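PDB 4V33: polysaccharide deacetylase-like protein from Bacillus anthracis, which binds a zinc ion, probably as a deacetylase acting on cell-envelope polysaccharide, and contributes to osmotic stability and the maintenance of cell shape. Local coordinates for residues D70-V75 with G123-G128; L184-R189 with V229-M234. One frame throughout, in Å; residues are numbered along the deposited sequence.

How the contacts relate
Following the chain from its N terminus, contact 1 comes first: residues 70-75 lead into strand 74-81, and the chain runs through further strands, without a helix, before 123-128 returns beside them at the end of strand 115-124. This closes a loop inside the all-beta, fibronectin type III-like domain. Only then does contact 2 open at 184-189, closing at 229-234 after strand 199-206 and helix 211-221, within the deacetylase domain that carries the zinc. The two loops are in series, neither nested nor crossed, and their nearest atoms lie about 30 Å apart. Contact 1 joins neighbouring antiparallel strands; contact 2 joins two strands that both pair with 199-206.

Contact 1: D70-V75 with G123-G128; sequences DTLTEV and GIKEDG
K125 reaches back, beyond the pairing of strands 74-81 and 115-124, to D70 and T71, in an antiparallel sheet consistent with a fibronectin type III domain. Its CB starts out away from 70-75, but bends at chi2 (-85°) and chi3 (-67°) return the chain. K125 CD rests against the carbonyl oxygen T71 O at 3.1 Å, with the methyl L72 CD2 also nearby, and CE stays beside the same oxygen. At the tip, K125 NZ donates to T71 O at 3.0 Å, in the carbonyl plane, and forms a salt bridge with D70 OD1 at 3.2 Å, the oxygen offering its anti lone pair. A long, flexible lysine suits this double task; the other carboxylate oxygen, D70 OD2, is held by Q46.

Deeper in, T73 and E74 both face I124 in a classic beta bulge. I124 O takes a straight bond from T73 N (2.9 Å) and a weak one from E74 N, while I124 N donates to E74 O. The E74 chain lies alongside I124, its carboxylate continuing to S93. G123, lacking a side chain, lets L72 CD1 approach its CA to 3.7 Å. At the outer end a water bridges T71 O and E126 N, 2.9 Å from that nitrogen.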
# COMPACT_ATOMS: atom_id res chain seq x y z
N ASP A 70 -21.00 32.32 12.86
CA ASP A 70 -22.33 32.70 12.39
C ASP A 70 -23.43 31.93 13.12
O ASP A 70 -23.24 30.80 13.55
CB ASP A 70 -22.46 32.42 10.89
CG ASP A 70 -22.04 33.60 10.03
OD1 ASP A 70 -22.90 34.47 9.75
OD2 ASP A 70 -20.86 33.65 9.61
N THR A 71 -24.59 32.56 13.23
CA THR A 71 -25.80 31.89 13.71
C THR A 71 -26.37 31.02 12.59
O THR A 71 -26.66 31.52 11.51
CB THR A 71 -26.88 32.92 14.09
OG1 THR A 71 -26.47 33.64 15.26
CG2 THR A 71 -28.21 32.22 14.37
N LEU A 72 -26.54 29.73 12.86
CA LEU A 72 -27.00 28.80 11.83
C LEU A 72 -28.21 27.97 12.26
O LEU A 72 -28.41 27.70 13.44
CB LEU A 72 -25.88 27.82 11.48
CG LEU A 72 -24.54 28.35 10.96
CD1 LEU A 72 -23.57 27.20 10.77
CD2 LEU A 72 -24.74 29.11 9.66
N THR A 73 -28.99 27.55 11.27
CA THR A 73 -30.09 26.62 11.54
C THR A 73 -29.69 25.21 11.12
O THR A 73 -30.27 24.23 11.59
CB THR A 73 -31.37 27.01 10.80
OG1 THR A 73 -31.10 27.16 9.40
CG2 THR A 73 -31.92 28.32 11.34
N GLU A 74 -28.68 25.10 10.27
CA GLU A 74 -28.33 23.83 9.66
C GLU A 74 -26.88 23.82 9.22
O GLU A 74 -26.33 24.86 8.86
CB GLU A 74 -29.25 23.60 8.45
CG GLU A 74 -29.01 22.34 7.64
CD GLU A 74 -29.88 22.30 6.39
OE1 GLU A 74 -30.65 23.26 6.16
OE2 GLU A 74 -29.79 21.30 5.64
N VAL A 75 -26.25 22.65 9.27
CA VAL A 75 -24.95 22.44 8.65
C VAL A 75 -25.10 21.34 7.62
O VAL A 75 -25.72 20.31 7.90
CB VAL A 75 -23.88 22.04 9.69
CG1 VAL A 75 -22.61 21.53 9.01
CG2 VAL A 75 -23.56 23.23 10.60
N GLY A 123 -22.74 26.18 6.22
CA GLY A 123 -23.83 26.47 7.13
C GLY A 123 -24.99 27.10 6.38
O GLY A 123 -24.79 27.73 5.34
N ILE A 124 -26.20 26.92 6.90
CA ILE A 124 -27.38 27.56 6.33
C ILE A 124 -28.02 28.44 7.39
O ILE A 124 -28.29 27.97 8.50
CB ILE A 124 -28.43 26.53 5.89
CG1 ILE A 124 -27.78 25.33 5.18
CG2 ILE A 124 -29.51 27.20 5.02
CD1 ILE A 124 -27.09 25.68 3.89
N LYS A 125 -28.26 29.71 7.06
CA LYS A 125 -28.96 30.63 7.96
C LYS A 125 -30.47 30.43 7.86
O LYS A 125 -30.96 29.74 6.96
CB LYS A 125 -28.64 32.09 7.62
CG LYS A 125 -27.18 32.42 7.37
CD LYS A 125 -26.42 32.71 8.64
CE LYS A 125 -26.88 34.00 9.31
NZ LYS A 125 -26.04 34.25 10.51
N GLU A 126 -31.21 31.06 8.79
CA GLU A 126 -32.66 30.95 8.80
C GLU A 126 -33.30 31.41 7.49
O GLU A 126 -34.26 30.80 7.02
CB GLU A 126 -33.25 31.73 9.99
CG GLU A 126 -34.77 31.63 10.10
CD GLU A 126 -35.30 32.21 11.39
OE1 GLU A 126 -34.99 31.65 12.47
OE2 GLU A 126 -36.04 33.22 11.34
N ASP A 127 -32.74 32.46 6.88
CA ASP A 127 -33.28 32.92 5.59
C ASP A 127 -32.75 32.14 4.38
O ASP A 127 -33.09 32.47 3.24
CB ASP A 127 -33.09 34.43 5.38
CG ASP A 127 -31.63 34.85 5.22
OD1 ASP A 127 -30.74 33.98 5.19
OD2 ASP A 127 -31.39 36.07 5.12
N GLY A 128 -31.93 31.12 4.63
CA GLY A 128 -31.46 30.26 3.55
C GLY A 128 -30.07 30.56 3.03
O GLY A 128 -29.53 29.81 2.22
O HOH W 1 -29.85 31.82 11.19

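Contact 2: L184-R189 with V229-M234; sequences LLTFER and VATEYM. With EDO (1,2-ethanediol), chain G.
In V229, chi1 of -67° sets CG1 anti to the carbonyl carbon and leaves CG2 between the backbone N and that carbon, against L184 O at 3.3 Å. In T186, chi1 of 55° puts OG1 between N and the carbonyl carbon, leaving CG2 anti to that carbon and 3.5 Å from A230 O. The setting is a mainly parallel sheet consistent with the distorted (beta/alpha) barrel of polysaccharide deacetylases. Strands 183-185 and 230-234 both pair with 199-206; from the C-terminal end of 183-185 the chain runs on beside 230-234, the two directions 45° apart, entering a short 3-10 segment at F187.

Threonine suits its place, with a methyl for packing and a hydroxyl for bonding. T186 OG1 donates to E188 OE1 at 2.6 Å, nearly in line with that oxygen's C-O bond, E188 OE2 reaching S260. Farther along, F187 and Y233 cross at about a right angle, Y233 OH coming within 3.4 Å of F187 CE2. The Y233 side chain lies about 7 Å from the zinc bound by D206, H264 and H268, placing this end near the metal site. F187 stacks on F320, and T231 CG2 sits over the centre of the Y233 ring.

With no direct hydrogen bond between the segments, water does the polar bridging. One molecule joins L185 O to V229 O, another L185 O to T231 OG1, and a third T231 OG1 to F187 N. V229 N is buried without a partner, whereas L184 N donates at 2.8 Å to O2 of a 1,2-ethanediol, probably from the crystallisation liquor.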
# COMPACT_ATOMS: atom_id res chain seq x y z
N LEU A 184 -2.57 -1.18 -7.81
CA LEU A 184 -1.22 -1.64 -7.49
C LEU A 184 -0.37 -0.45 -7.07
O LEU A 184 -0.39 0.60 -7.71
CB LEU A 184 -0.60 -2.37 -8.68
CG LEU A 184 -1.02 -3.84 -8.89
CD1 LEU A 184 -2.52 -4.01 -9.20
CD2 LEU A 184 -0.19 -4.48 -9.99
N LEU A 185 0.36 -0.62 -5.97
CA LEU A 185 1.18 0.43 -5.41
C LEU A 185 2.59 -0.06 -5.11
O LEU A 185 2.84 -1.27 -5.03
CB LEU A 185 0.59 0.95 -4.10
CG LEU A 185 -0.79 1.61 -4.17
CD1 LEU A 185 -1.25 1.98 -2.76
CD2 LEU A 185 -0.75 2.85 -5.07
N THR A 186 3.50 0.89 -4.96
CA THR A 186 4.84 0.63 -4.43
C THR A 186 5.05 1.58 -3.26
O THR A 186 4.22 2.45 -3.02
CB THR A 186 5.93 0.84 -5.50
OG1 THR A 186 5.83 2.16 -6.06
CG2 THR A 186 5.79 -0.19 -6.61
N PHE A 187 6.15 1.44 -2.52
CA PHE A 187 6.29 2.18 -1.27
C PHE A 187 6.45 3.69 -1.43
O PHE A 187 6.23 4.44 -0.48
CB PHE A 187 7.40 1.57 -0.39
CG PHE A 187 7.00 0.25 0.19
CD1 PHE A 187 6.09 0.19 1.25
CD2 PHE A 187 7.47 -0.95 -0.35
CE1 PHE A 187 5.68 -1.02 1.77
CE2 PHE A 187 7.07 -2.17 0.17
CZ PHE A 187 6.17 -2.21 1.23
N GLU A 188 6.80 4.14 -2.63
CA GLU A 188 6.81 5.57 -2.93
C GLU A 188 5.41 6.19 -2.78
O GLU A 188 5.28 7.40 -2.62
CB GLU A 188 7.33 5.82 -4.34
CG GLU A 188 8.78 5.42 -4.55
CD GLU A 188 8.94 3.96 -4.93
OE1 GLU A 188 7.94 3.20 -4.92
OE2 GLU A 188 10.09 3.58 -5.26
N ARG A 189 4.38 5.35 -2.85
CA ARG A 189 3.00 5.82 -2.69
C ARG A 189 2.36 5.28 -1.43
O ARG A 189 1.15 5.08 -1.39
CB ARG A 189 2.16 5.43 -3.91
CG ARG A 189 2.49 6.23 -5.15
CD ARG A 189 1.51 5.87 -6.27
NE ARG A 189 0.18 6.39 -6.00
CZ ARG A 189 -0.89 6.09 -6.73
NH1 ARG A 189 -0.79 5.27 -7.77
NH2 ARG A 189 -2.07 6.63 -6.43
N VAL A 229 2.27 -1.54 -11.12
CA VAL A 229 3.61 -1.34 -10.57
C VAL A 229 3.92 -2.49 -9.63
O VAL A 229 3.02 -3.22 -9.21
CB VAL A 229 3.74 0.00 -9.81
CG1 VAL A 229 3.61 1.18 -10.77
CG2 VAL A 229 2.71 0.08 -8.69
N ALA A 230 5.20 -2.67 -9.30
CA ALA A 230 5.60 -3.73 -8.40
C ALA A 230 6.95 -3.41 -7.78
O ALA A 230 7.68 -2.56 -8.28
CB ALA A 230 5.69 -5.08 -9.14
N THR A 231 7.26 -4.09 -6.68
CA THR A 231 8.53 -3.92 -5.97
C THR A 231 9.40 -5.16 -6.17
O THR A 231 8.93 -6.28 -6.01
CB THR A 231 8.29 -3.73 -4.47
OG1 THR A 231 7.51 -2.54 -4.26
CG2 THR A 231 9.60 -3.62 -3.71
N GLU A 232 10.66 -4.95 -6.52
CA GLU A 232 11.63 -6.03 -6.61
C GLU A 232 12.61 -5.82 -5.47
O GLU A 232 13.22 -4.75 -5.38
CB GLU A 232 12.38 -5.97 -7.94
CG GLU A 232 13.51 -7.00 -8.05
CD GLU A 232 12.97 -8.40 -8.20
OE1 GLU A 232 12.27 -8.65 -9.21
OE2 GLU A 232 13.23 -9.24 -7.31
N TYR A 233 12.76 -6.81 -4.61
CA TYR A 233 13.76 -6.74 -3.55
C TYR A 233 15.01 -7.48 -4.03
O TYR A 233 15.05 -8.70 -4.05
CB TYR A 233 13.24 -7.38 -2.28
CG TYR A 233 12.06 -6.71 -1.59
CD1 TYR A 233 12.23 -5.51 -0.90
CD2 TYR A 233 10.81 -7.32 -1.57
CE1 TYR A 233 11.16 -4.92 -0.22
CE2 TYR A 233 9.74 -6.74 -0.89
CZ TYR A 233 9.93 -5.55 -0.21
OH TYR A 233 8.88 -4.99 0.47
N MET A 234 16.03 -6.71 -4.40
CA MET A 234 17.22 -7.24 -5.06
C MET A 234 18.30 -7.64 -4.06
O MET A 234 18.65 -6.85 -3.18
CB MET A 234 17.78 -6.15 -5.99
CG MET A 234 19.01 -6.55 -6.78
SD MET A 234 18.52 -7.53 -8.21
CE MET A 234 19.77 -8.83 -8.18
C1 EDO G . -5.00 0.12 -11.61
O1 EDO G . -4.35 1.10 -12.42
C2 EDO G . -3.99 -0.93 -11.15
O2 EDO G . -2.95 -0.30 -10.41
O HOH W 2 2.15 -3.45 -6.66
O HOH W 3 4.84 -3.19 -4.46
O HOH W 4 8.50 -0.08 -3.32